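Long-range contact in protease Do-like 8, chloroplastic (Arabidopsis thaliana, PDB 4IC6), which is probably a serine endopeptidase of the HtrA (Deg) family, located in the chloroplast thylakoid: residues 148-160 with 167-179. The protein carries 1 engineered substitution. Sequence-based numbering, arbitrary orientation.
Sequences NSLKVGQQCLAIG and HTLTVGVISGLNR
The backbones of C156, A158 and G160 pair with those of G172, T170 and T168, each pair exchanging two N-H···O=C bonds. The straightest runs from C156 N to G172 O (2.9 Å, 171°), whereas G160 N sits above the carbonyl plane of T168 O. A158 O accepts from T170 N and from a water (2.8 Å) that donates its other hydrogen to T168 OG1. T168 OG1 is also hydrogen-bonded to G202 O, and T170 OG1 to A198 O. Antiparallel strands 155-160 and 168-176 form a hairpin of the C-terminal β-barrel of this trypsin-like domain, its G160 end near A204, the engineered residue at the predicted serine position. V171 N is hydrogen-bonded to D196 OD2 of a neighbouring subunit. Just before strand 155-160, a type II turn spans K151 to Q154; Q154 OE1 accepts from K151 N (2.8 Å), while G153 N reaches I174 O and I174 N reaches Q154 O (2.7 Å). I174 CD1 lies 3.7 Å from C156 SG, with CG2 beside V152; an alanine here would probably leave a gap between C156 SG and V152. L177 and V152 side chains run past each other in opposite directions, L177 CD2 3.8 Å from V152 CG2.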
loop_
_atom_site.group_PDB
_atom_site.type_symbol
_atom_site.label_atom_id
_atom_site.label_comp_id
_atom_site.label_asym_id
_atom_site.label_seq_id
_atom_site.Cartn_x
_atom_site.Cartn_y
_atom_site.Cartn_z
ATOM N N ASN A 148 20.198 24.717 24.158
ATOM C CA ASN A 148 19.193 25.430 24.948
ATOM C C ASN A 148 18.921 26.867 24.463
ATOM O O ASN A 148 17.898 27.454 24.795
ATOM C CB ASN A 148 19.557 25.406 26.440
ATOM C CG ASN A 148 19.466 23.996 27.052
ATOM O OD1 ASN A 148 18.579 23.209 26.708
ATOM N ND2 ASN A 148 20.387 23.682 27.959
ATOM N N SER A 149 19.831 27.422 23.670
ATOM C CA SER A 149 19.700 28.806 23.207
ATOM C C SER A 149 19.119 28.875 21.801
ATOM O O SER A 149 18.972 29.962 21.236
ATOM C CB SER A 149 21.065 29.504 23.223
ATOM O OG SER A 149 21.880 29.071 22.147
ATOM N N LEU A 150 18.794 27.717 21.234
ATOM C CA LEU A 150 18.334 27.644 19.836
ATOM C C LEU A 150 17.024 28.383 19.624
ATOM O O LEU A 150 16.171 28.387 20.504
ATOM C CB LEU A 150 18.156 26.187 19.393
ATOM C CG LEU A 150 19.440 25.452 19.030
ATOM C CD1 LEU A 150 19.109 24.011 18.643
ATOM C CD2 LEU A 150 20.127 26.183 17.874
ATOM N N LYS A 151 16.880 29.010 18.459
ATOM C CA LYS A 151 15.666 29.728 18.096
ATOM C C LYS A 151 15.095 29.109 16.834
ATOM O O LYS A 151 15.837 28.837 15.884
ATOM C CB LYS A 151 15.976 31.201 17.796
ATOM C CG LYS A 151 16.506 32.012 18.953
ATOM C CD LYS A 151 15.517 31.999 20.087
ATOM C CE LYS A 151 15.686 33.223 20.967
ATOM N NZ LYS A 151 16.032 32.849 22.368
ATOM N N VAL A 152 13.785 28.897 16.823
ATOM C CA VAL A 152 13.105 28.443 15.614
ATOM C C VAL A 152 13.361 29.486 14.535
ATOM O O VAL A 152 13.194 30.688 14.762
ATOM C CB VAL A 152 11.598 28.253 15.855
ATOM C CG1 VAL A 152 10.855 28.115 14.517
ATOM C CG2 VAL A 152 11.360 27.045 16.747
ATOM N N GLY A 153 13.821 29.023 13.383
ATOM C CA GLY A 153 14.128 29.905 12.281
ATOM C C GLY A 153 15.605 29.942 11.959
ATOM O O GLY A 153 16.003 30.395 10.882
ATOM N N GLN A 154 16.428 29.484 12.897
ATOM C CA GLN A 154 17.874 29.464 12.671
ATOM C C GLN A 154 18.221 28.473 11.575
ATOM O O GLN A 154 17.578 27.434 11.449
ATOM C CB GLN A 154 18.607 29.011 13.931
ATOM C CG GLN A 154 18.910 30.096 14.899
ATOM C CD GLN A 154 19.728 29.579 16.064
ATOM O OE1 GLN A 154 19.277 29.603 17.210
ATOM N NE2 GLN A 154 20.950 29.106 15.772
ATOM N N GLN A 155 19.274 28.785 10.827
ATOM C CA GLN A 155 19.761 27.923 9.758
ATOM C C GLN A 155 20.416 26.707 10.399
ATOM O O GLN A 155 21.102 26.826 11.427
ATOM C CB GLN A 155 20.819 28.676 8.944
ATOM C CG GLN A 155 21.466 27.860 7.819
ATOM C CD GLN A 155 22.665 28.587 7.227
ATOM O OE1 GLN A 155 23.614 28.913 7.935
ATOM N NE2 GLN A 155 22.615 28.864 5.931
ATOM N N CYS A 156 20.187 25.533 9.829
ATOM C CA CYS A 156 20.912 24.335 10.274
ATOM C C CYS A 156 21.381 23.475 9.102
ATOM O O CYS A 156 20.752 23.458 8.035
ATOM C CB CYS A 156 20.080 23.507 11.255
ATOM S SG CYS A 156 18.404 23.072 10.753
ATOM N N LEU A 157 22.492 22.767 9.304
ATOM C CA LEU A 157 23.019 21.871 8.279
ATOM C C LEU A 157 23.141 20.464 8.836
ATOM O O LEU A 157 23.710 20.257 9.905
ATOM C CB LEU A 157 24.390 22.318 7.739
ATOM C CG LEU A 157 25.048 23.679 7.971
ATOM C CD1 LEU A 157 26.352 23.733 7.157
ATOM C CD2 LEU A 157 24.160 24.868 7.630
ATOM N N ALA A 158 22.604 19.499 8.104
ATOM C CA ALA A 158 22.682 18.104 8.502
ATOM C C ALA A 158 23.707 17.417 7.595
ATOM O O ALA A 158 23.538 17.396 6.366
ATOM C CB ALA A 158 21.301 17.445 8.364
ATOM N N ILE A 159 24.776 16.895 8.191
ATOM C CA ILE A 159 25.869 16.293 7.434
ATOM C C ILE A 159 25.867 14.786 7.693
ATOM O O ILE A 159 25.607 14.339 8.810
ATOM C CB ILE A 159 27.235 16.934 7.812
ATOM C CG1 ILE A 159 27.182 18.449 7.590
ATOM C CG2 ILE A 159 28.388 16.303 7.037
ATOM C CD1 ILE A 159 28.507 19.173 7.765
ATOM N N GLY A 160 26.129 14.008 6.648
ATOM C CA GLY A 160 26.277 12.571 6.778
ATOM C C GLY A 160 27.513 12.049 6.072
ATOM O O GLY A 160 28.083 12.703 5.204
ATOM N N HIS A 167 30.617 12.607 1.486
ATOM C CA HIS A 167 29.728 13.194 2.484
ATOM C C HIS A 167 28.482 13.786 1.839
ATOM O O HIS A 167 28.478 14.102 0.643
ATOM C CB HIS A 167 30.460 14.256 3.316
ATOM C CG HIS A 167 31.421 13.685 4.311
ATOM N ND1 HIS A 167 32.630 13.126 3.945
ATOM C CD2 HIS A 167 31.344 13.572 5.657
ATOM C CE1 HIS A 167 33.258 12.699 5.026
ATOM N NE2 HIS A 167 32.502 12.957 6.077
ATOM N N THR A 168 27.434 13.946 2.644
ATOM C CA THR A 168 26.156 14.478 2.173
ATOM C C THR A 168 25.795 15.704 2.965
ATOM O O THR A 168 26.237 15.860 4.094
ATOM C CB THR A 168 25.011 13.468 2.383
ATOM O OG1 THR A 168 24.864 13.204 3.785
ATOM C CG2 THR A 168 25.320 12.153 1.686
ATOM N N LEU A 169 24.949 16.559 2.401
ATOM C CA LEU A 169 24.492 17.725 3.150
ATOM C C LEU A 169 23.034 17.969 2.847
ATOM O O LEU A 169 22.607 17.828 1.702
ATOM C CB LEU A 169 25.269 18.957 2.706
ATOM C CG LEU A 169 24.788 20.305 3.248
ATOM C CD1 LEU A 169 25.003 20.338 4.745
ATOM C CD2 LEU A 169 25.558 21.425 2.578
ATOM N N THR A 170 22.280 18.345 3.871
ATOM C CA THR A 170 20.971 18.950 3.662
ATOM C C THR A 170 20.893 20.204 4.511
ATOM O O THR A 170 21.615 20.335 5.496
ATOM C CB THR A 170 19.798 17.978 3.977
ATOM O OG1 THR A 170 19.778 17.665 5.377
ATOM C CG2 THR A 170 19.931 16.693 3.165
ATOM N N VAL A 171 20.028 21.135 4.133
ATOM C CA VAL A 171 19.997 22.418 4.810
ATOM C C VAL A 171 18.562 22.884 4.944
ATOM O O VAL A 171 17.797 22.822 3.989
ATOM C CB VAL A 171 20.773 23.491 4.006
ATOM C CG1 VAL A 171 20.572 24.878 4.605
ATOM C CG2 VAL A 171 22.269 23.157 3.937
ATOM N N GLY A 172 18.203 23.342 6.135
ATOM C CA GLY A 172 16.927 23.992 6.346
ATOM C C GLY A 172 16.999 24.876 7.572
ATOM O O GLY A 172 18.051 25.446 7.894
ATOM N N VAL A 173 15.875 25.013 8.252
ATOM C CA VAL A 173 15.846 25.796 9.474
ATOM C C VAL A 173 15.443 24.946 10.655
ATOM O O VAL A 173 14.864 23.871 10.495
ATOM C CB VAL A 173 14.837 26.960 9.381
ATOM C CG1 VAL A 173 15.238 27.900 8.251
ATOM C CG2 VAL A 173 13.428 26.401 9.157
ATOM N N ILE A 174 15.714 25.458 11.850
ATOM C CA ILE A 174 15.093 24.902 13.030
ATOM C C ILE A 174 13.586 25.179 12.923
ATOM O O ILE A 174 13.157 26.335 12.834
ATOM C CB ILE A 174 15.652 25.544 14.313
ATOM C CG1 ILE A 174 17.164 25.323 14.406
ATOM C CG2 ILE A 174 14.955 24.984 15.536
ATOM C CD1 ILE A 174 17.592 23.851 14.259
ATOM N N SER A 175 12.801 24.107 12.948
ATOM C CA SER A 175 11.365 24.155 12.644
ATOM C C SER A 175 10.534 24.087 13.912
ATOM O O SER A 175 9.427 24.608 13.965
ATOM C CB SER A 175 10.984 22.966 11.752
ATOM O OG SER A 175 9.569 22.808 11.678
ATOM N N GLY A 176 11.082 23.458 14.941
ATOM C CA GLY A 176 10.367 23.301 16.199
ATOM C C GLY A 176 11.300 22.848 17.304
ATOM O O GLY A 176 12.395 22.332 17.042
ATOM N N LEU A 177 10.897 23.053 18.549
ATOM C CA LEU A 177 11.782 22.703 19.646
ATOM C C LEU A 177 11.011 21.851 20.624
ATOM O O LEU A 177 9.783 21.923 20.684
ATOM C CB LEU A 177 12.320 23.968 20.328
ATOM C CG LEU A 177 13.691 24.577 20.017
ATOM C CD1 LEU A 177 14.516 23.792 18.985
ATOM C CD2 LEU A 177 13.584 26.065 19.673
ATOM N N ASN A 178 11.734 21.033 21.379
ATOM C CA ASN A 178 11.130 20.203 22.409
ATOM C C ASN A 178 10.024 19.288 21.866
ATOM O O ASN A 178 8.964 19.159 22.471
ATOM C CB ASN A 178 10.612 21.088 23.554
ATOM C CG ASN A 178 11.730 21.900 24.227
ATOM O OD1 ASN A 178 12.762 21.350 24.643
ATOM N ND2 ASN A 178 11.533 23.215 24.322
ATOM N N ARG A 179 10.295 18.634 20.736
ATOM C CA ARG A 179 9.324 17.753 20.082
ATOM C C ARG A 179 9.708 16.289 20.251
ATOM O O ARG A 179 10.898 15.957 20.283
ATOM C CB ARG A 179 9.250 18.097 18.579
ATOM C CG ARG A 179 8.255 19.218 18.232
ATOM C CD ARG A 179 6.863 18.623 17.861
ATOM N NE ARG A 179 5.887 19.619 17.398
ATOM C CZ ARG A 179 5.703 20.777 18.022
ATOM N NH1 ARG A 179 6.432 21.052 19.094
ATOM N NH2 ARG A 179 4.798 21.654 17.597
HETATM O O HOH W 1 23.057 15.198 4.749
#